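Local coordinates for VESB protease (Vibrio cholerae, PDB 4LK4), which is a secreted trypsin-like protease of the peptidase S1 family that probably cleaves peptide bonds by a serine-protease mechanism, at residues P180-A188 against Y228-F237. The protein carries 1 engineered substitution. Sequence-based numbering, arbitrary orientation.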
ATOM      1  N   PRO A 180     -18.744  -8.385   5.933  1.00 59.66           N
ATOM      2  CA  PRO A 180     -18.343  -7.065   5.456  1.00 57.64           C
ATOM      3  C   PRO A 180     -17.106  -6.537   6.187  1.00 57.78           C
ATOM      4  O   PRO A 180     -16.392  -5.662   5.674  1.00 55.50           O
ATOM      5  CB  PRO A 180     -19.552  -6.179   5.794  1.00 59.37           C
ATOM      6  CG  PRO A 180     -20.691  -7.109   6.036  1.00 62.06           C
ATOM      7  CD  PRO A 180     -20.079  -8.352   6.565  1.00 63.26           C
ATOM      8  N   ASN A 181     -16.891  -7.035   7.396  1.00 59.17           N
ATOM      9  CA  ASN A 181     -15.749  -6.658   8.166  1.00 59.85           C
ATOM     10  C   ASN A 181     -14.577  -7.510   7.684  1.00 58.12           C
ATOM     11  O   ASN A 181     -14.077  -8.354   8.408  1.00 59.06           O
ATOM     12  CB  ASN A 181     -16.026  -6.866   9.655  1.00 64.07           C
ATOM     13  CG  ASN A 181     -14.830  -6.557  10.510  1.00 65.61           C
ATOM     14  OD1 ASN A 181     -14.052  -5.668  10.195  1.00 64.74           O
ATOM     15  ND2 ASN A 181     -14.656  -7.312  11.583  1.00 70.11           N
ATOM     16  N   SER A 182     -14.158  -7.267   6.445  1.00 54.62           N
ATOM     17  CA  SER A 182     -13.086  -8.028   5.805  1.00 53.05           C
ATOM     18  C   SER A 182     -12.303  -7.157   4.819  1.00 50.36           C
ATOM     19  O   SER A 182     -12.659  -5.997   4.536  1.00 48.66           O
ATOM     20  CB  SER A 182     -13.653  -9.244   5.063  1.00 53.39           C
ATOM     21  OG  SER A 182     -14.663  -8.848   4.134  1.00 52.99           O
ATOM     22  N   THR A 183     -11.253  -7.778   4.293  1.00 49.68           N
ATOM     23  CA  THR A 183     -10.263  -7.179   3.453  1.00 48.02           C
ATOM     24  C   THR A 183     -10.779  -6.480   2.192  1.00 45.91           C
ATOM     25  O   THR A 183     -10.102  -5.587   1.684  1.00 45.20           O
ATOM     26  CB  THR A 183      -9.232  -8.250   3.002  1.00 49.24           C
ATOM     27  OG1 THR A 183      -8.199  -7.624   2.226  1.00 49.25           O
ATOM     28  CG2 THR A 183      -9.872  -9.328   2.137  1.00 48.98           C
ATOM     29  N   ASN A 184     -11.892  -6.928   1.629  1.00 44.84           N
ATOM     30  CA  ASN A 184     -12.360  -6.297   0.423  1.00 44.44           C
ATOM     31  C   ASN A 184     -13.854  -6.378   0.232  1.00 45.34           C
ATOM     32  O   ASN A 184     -14.542  -7.143   0.921  1.00 48.46           O
ATOM     33  CB  ASN A 184     -11.601  -6.818  -0.806  1.00 44.50           C
ATOM     34  CG  ASN A 184     -11.698  -8.326  -0.985  1.00 45.21           C
ATOM     35  OD1 ASN A 184     -12.561  -8.990  -0.429  1.00 46.38           O
ATOM     36  ND2 ASN A 184     -10.811  -8.864  -1.800  1.00 45.95           N
ATOM     37  N   PHE A 185     -14.354  -5.528  -0.663  1.00 44.11           N
ATOM     38  CA  PHE A 185     -15.785  -5.478  -1.009  1.00 43.82           C
ATOM     39  C   PHE A 185     -15.965  -5.240  -2.504  1.00 44.22           C
ATOM     40  O   PHE A 185     -15.000  -4.963  -3.220  1.00 44.18           O
ATOM     41  CB  PHE A 185     -16.492  -4.358  -0.223  1.00 42.81           C
ATOM     42  CG  PHE A 185     -16.049  -2.969  -0.595  1.00 40.67           C
ATOM     43  CD1 PHE A 185     -16.640  -2.293  -1.639  1.00 40.06           C
ATOM     44  CD2 PHE A 185     -15.045  -2.335   0.113  1.00 39.71           C
ATOM     45  CE1 PHE A 185     -16.249  -1.002  -1.953  1.00 39.11           C
ATOM     46  CE2 PHE A 185     -14.620  -1.072  -0.228  1.00 38.49           C
ATOM     47  CZ  PHE A 185     -15.233  -0.400  -1.256  1.00 38.68           C
ATOM     48  N   CYS A 186     -17.213  -5.302  -2.942  1.00 45.81           N
ATOM     49  CA  CYS A 186     -17.585  -5.202  -4.330  1.00 46.88           C
ATOM     50  C   CYS A 186     -18.445  -3.988  -4.582  1.00 46.00           C
ATOM     51  O   CYS A 186     -19.217  -3.563  -3.729  1.00 45.38           O
ATOM     52  CB  CYS A 186     -18.442  -6.404  -4.728  1.00 50.71           C
ATOM     53  SG  CYS A 186     -17.546  -7.946  -4.908  1.00 54.47           S
ATOM     54  N   ALA A 187     -18.363  -3.484  -5.800  1.00 45.18           N
ATOM     55  CA  ALA A 187     -19.242  -2.434  -6.235  1.00 45.74           C
ATOM     56  C   ALA A 187     -19.468  -2.604  -7.708  1.00 47.22           C
ATOM     57  O   ALA A 187     -18.596  -3.076  -8.441  1.00 46.79           O
ATOM     58  CB  ALA A 187     -18.616  -1.095  -5.958  1.00 45.15           C
ATOM     59  N   ALA A 188     -20.641  -2.194  -8.148  1.00 48.60           N
ATOM     60  CA  ALA A 188     -21.079  -2.477  -9.495  1.00 50.66           C
ATOM     61  C   ALA A 188     -21.223  -1.237 -10.317  1.00 51.84           C
ATOM     62  O   ALA A 188     -21.771  -0.222  -9.874  1.00 50.81           O
ATOM     63  CB  ALA A 188     -22.406  -3.220  -9.460  1.00 52.09           C
ATOM     64  N   TYR A 228     -18.567  -7.978 -10.723  1.00 55.76           N
ATOM     65  CA  TYR A 228     -18.377  -6.759  -9.975  1.00 53.55           C
ATOM     66  C   TYR A 228     -16.898  -6.376  -9.958  1.00 51.19           C
ATOM     67  O   TYR A 228     -16.037  -7.186 -10.284  1.00 53.25           O
ATOM     68  CB  TYR A 228     -18.782  -6.995  -8.511  1.00 54.01           C
ATOM     69  CG  TYR A 228     -20.156  -7.586  -8.317  1.00 55.73           C
ATOM     70  CD1 TYR A 228     -21.263  -7.068  -8.996  1.00 56.60           C
ATOM     71  CD2 TYR A 228     -20.357  -8.617  -7.417  1.00 56.45           C
ATOM     72  CE1 TYR A 228     -22.526  -7.597  -8.812  1.00 58.41           C
ATOM     73  CE2 TYR A 228     -21.615  -9.164  -7.229  1.00 58.87           C
ATOM     74  CZ  TYR A 228     -22.700  -8.646  -7.923  1.00 59.80           C
ATOM     75  OH  TYR A 228     -23.952  -9.188  -7.733  1.00 60.34           O
ATOM     76  N   GLY A 229     -16.609  -5.154  -9.531  1.00 47.49           N
ATOM     77  CA  GLY A 229     -15.255  -4.727  -9.247  1.00 44.34           C
ATOM     78  C   GLY A 229     -15.012  -4.987  -7.778  1.00 43.69           C
ATOM     79  O   GLY A 229     -15.927  -4.854  -6.957  1.00 41.82           O
ATOM     80  N   VAL A 230     -13.770  -5.365  -7.450  1.00 42.82           N
ATOM     81  CA  VAL A 230     -13.395  -5.679  -6.092  1.00 41.48           C
ATOM     82  C   VAL A 230     -12.414  -4.639  -5.576  1.00 39.90           C
ATOM     83  O   VAL A 230     -11.433  -4.315  -6.239  1.00 38.48           O
ATOM     84  CB  VAL A 230     -12.784  -7.062  -6.059  1.00 42.78           C
ATOM     85  CG1 VAL A 230     -12.281  -7.378  -4.673  1.00 42.83           C
ATOM     86  CG2 VAL A 230     -13.814  -8.079  -6.515  1.00 45.01           C
ATOM     87  N   TYR A 231     -12.679  -4.143  -4.374  1.00 39.63           N
ATOM     88  CA  TYR A 231     -11.975  -2.989  -3.822  1.00 38.49           C
ATOM     89  C   TYR A 231     -11.470  -3.328  -2.438  1.00 39.82           C
ATOM     90  O   TYR A 231     -12.211  -3.860  -1.608  1.00 42.24           O
ATOM     91  CB  TYR A 231     -12.918  -1.785  -3.745  1.00 38.02           C
ATOM     92  CG  TYR A 231     -13.502  -1.404  -5.081  1.00 38.02           C
ATOM     93  CD1 TYR A 231     -14.627  -2.039  -5.584  1.00 38.71           C
ATOM     94  CD2 TYR A 231     -12.904  -0.426  -5.855  1.00 37.74           C
ATOM     95  CE1 TYR A 231     -15.122  -1.725  -6.827  1.00 39.39           C
ATOM     96  CE2 TYR A 231     -13.399  -0.080  -7.084  1.00 38.68           C
ATOM     97  CZ  TYR A 231     -14.500  -0.732  -7.571  1.00 40.41           C
ATOM     98  OH  TYR A 231     -14.971  -0.331  -8.793  1.00 42.41           O
ATOM     99  N   THR A 232     -10.198  -3.049  -2.180  1.00 40.09           N
ATOM    100  CA  THR A 232      -9.660  -3.258  -0.872  1.00 40.07           C
ATOM    101  C   THR A 232     -10.391  -2.300   0.059  1.00 40.97           C
ATOM    102  O   THR A 232     -10.664  -1.153  -0.303  1.00 40.39           O
ATOM    103  CB  THR A 232      -8.159  -3.020  -0.844  1.00 40.84           C
ATOM    104  OG1 THR A 232      -7.514  -3.953  -1.722  1.00 41.50           O
ATOM    105  CG2 THR A 232      -7.606  -3.214   0.550  1.00 41.62           C
ATOM    106  N   ASN A 233     -10.731  -2.808   1.240  1.00 40.96           N
ATOM    107  CA  ASN A 233     -11.539  -2.117   2.208  1.00 42.28           C
ATOM    108  C   ASN A 233     -10.719  -1.211   3.159  1.00 43.48           C
ATOM    109  O   ASN A 233     -10.094  -1.693   4.090  1.00 44.91           O
ATOM    110  CB  ASN A 233     -12.292  -3.181   2.983  1.00 43.53           C
ATOM    111  CG  ASN A 233     -13.140  -2.616   4.097  1.00 45.23           C
ATOM    112  OD1 ASN A 233     -13.102  -1.412   4.404  1.00 45.66           O
ATOM    113  ND2 ASN A 233     -13.925  -3.492   4.719  1.00 46.61           N
ATOM    114  N   VAL A 234     -10.739   0.099   2.931  1.00 43.86           N
ATOM    115  CA  VAL A 234      -9.922   0.995   3.716  1.00 45.22           C
ATOM    116  C   VAL A 234     -10.305   1.035   5.203  1.00 46.23           C
ATOM    117  O   VAL A 234      -9.420   1.178   6.076  1.00 45.53           O
ATOM    118  CB  VAL A 234      -9.922   2.410   3.118  1.00 46.48           C
ATOM    119  CG1 VAL A 234      -9.369   3.447   4.091  1.00 48.89           C
ATOM    120  CG2 VAL A 234      -9.094   2.429   1.860  1.00 45.50           C
ATOM    121  N   SER A 235     -11.589   0.913   5.514  1.00 46.59           N
ATOM    122  CA  SER A 235     -12.013   0.920   6.930  1.00 47.28           C
ATOM    123  C   SER A 235     -11.332  -0.177   7.724  1.00 48.75           C
ATOM    124  O   SER A 235     -10.854   0.044   8.829  1.00 49.85           O
ATOM    125  CB  SER A 235     -13.503   0.733   7.060  1.00 47.14           C
ATOM    126  OG  SER A 235     -14.147   1.913   6.674  1.00 48.74           O
ATOM    127  N   TYR A 236     -11.263  -1.359   7.127  1.00 48.77           N
ATOM    128  CA  TYR A 236     -10.748  -2.534   7.785  1.00 47.73           C
ATOM    129  C   TYR A 236      -9.250  -2.384   7.999  1.00 48.13           C
ATOM    130  O   TYR A 236      -8.672  -3.130   8.781  1.00 49.08           O
ATOM    131  CB  TYR A 236     -11.081  -3.751   6.901  1.00 48.04           C
ATOM    132  CG  TYR A 236     -10.566  -5.100   7.353  1.00 48.15           C
ATOM    133  CD1 TYR A 236     -11.266  -5.864   8.276  1.00 52.07           C
ATOM    134  CD2 TYR A 236      -9.407  -5.613   6.846  1.00 48.02           C
ATOM    135  CE1 TYR A 236     -10.805  -7.108   8.701  1.00 51.69           C
ATOM    136  CE2 TYR A 236      -8.928  -6.852   7.256  1.00 50.70           C
ATOM    137  CZ  TYR A 236      -9.641  -7.589   8.182  1.00 51.97           C
ATOM    138  OH  TYR A 236      -9.178  -8.809   8.576  1.00 55.31           O
ATOM    139  N   PHE A 237      -8.614  -1.454   7.275  1.00 47.17           N
ATOM    140  CA  PHE A 237      -7.153  -1.343   7.261  1.00 46.43           C
ATOM    141  C   PHE A 237      -6.557  -0.080   7.912  1.00 47.76           C
ATOM    142  O   PHE A 237      -5.351   0.155   7.805  1.00 48.87           O
ATOM    143  CB  PHE A 237      -6.617  -1.534   5.818  1.00 44.89           C
ATOM    144  CG  PHE A 237      -6.495  -2.994   5.397  1.00 43.92           C
ATOM    145  CD1 PHE A 237      -5.738  -3.885   6.136  1.00 43.94           C
ATOM    146  CD2 PHE A 237      -7.153  -3.466   4.274  1.00 42.64           C
ATOM    147  CE1 PHE A 237      -5.635  -5.218   5.752  1.00 44.60           C
ATOM    148  CE2 PHE A 237      -7.081  -4.783   3.897  1.00 42.24           C
ATOM    149  CZ  PHE A 237      -6.311  -5.667   4.633  1.00 44.79           C
TER
HETATM  150  O   HOH W   1     -15.627  -5.453   2.999  1.00 44.99           O
HETATM  151  O   HOH W   2     -14.661  -3.037   7.977  1.00 40.70           O
HETATM  152  O   HOH W   3      -7.825  -6.506  -0.683  1.00 41.82           O
HETATM  153  O   HOH W   4     -16.806  -1.477  -9.913  1.00 50.90           O
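Phe185 and Tyr231 form one hydrogen-bonded pair, and Ala187 and Gly229 the next, in an antiparallel ladder between strands 184-188 and 229-233, whose axes approach to 4.5 Å with their directions 143° apart. Beyond these pairs Asn233 N donates a hydrogen bond to Thr183 O (2.9 Å). On the face carrying Phe185, Ala187 and Tyr231, the Tyr231 CB methylene sits over one face of the Phe185 ring, 3.9 Å from its centroid; Phe185 CG lies between its own backbone N and carbonyl carbon, which turns the ring toward Tyr231. The two rings are nearly parallel but slid apart with little overlap, while Tyr231 CE1 runs on to Ala187 CB (3.7 Å). The reverse face holds Cys186, disulfide-bonded to Cys168, with SG lying obliquely against Tyr228 CD2 (3.8 Å) and near the Val230 CG2 methyl. At the end of strand 229-233, Asn233 extends its amide toward the 180-183 turn, CG anti to the backbone N (chi1 177°), and ND2 donates to Ser182 O (2.8 Å) through a bent bond, 137° at the hydrogen. The Tyr236 ring lays one face against the Ser182-Thr183 peptide and meets Asn181 OD1 at its edge (3.4 Å from CD1). Thr183 OG1 lies at the Phe237 ring edge, but is hydrogen-bonded to Asn102 N and to a water shared with Thr232 OG1, itself hydrogen-bonded to Asp103 O. Main-chain bonds thus join neighbouring strands of the second beta-barrel of the chymotrypsin-like protease domain, and the Asn233 amide carries the polar pairing into the loop that enters strand 184-188.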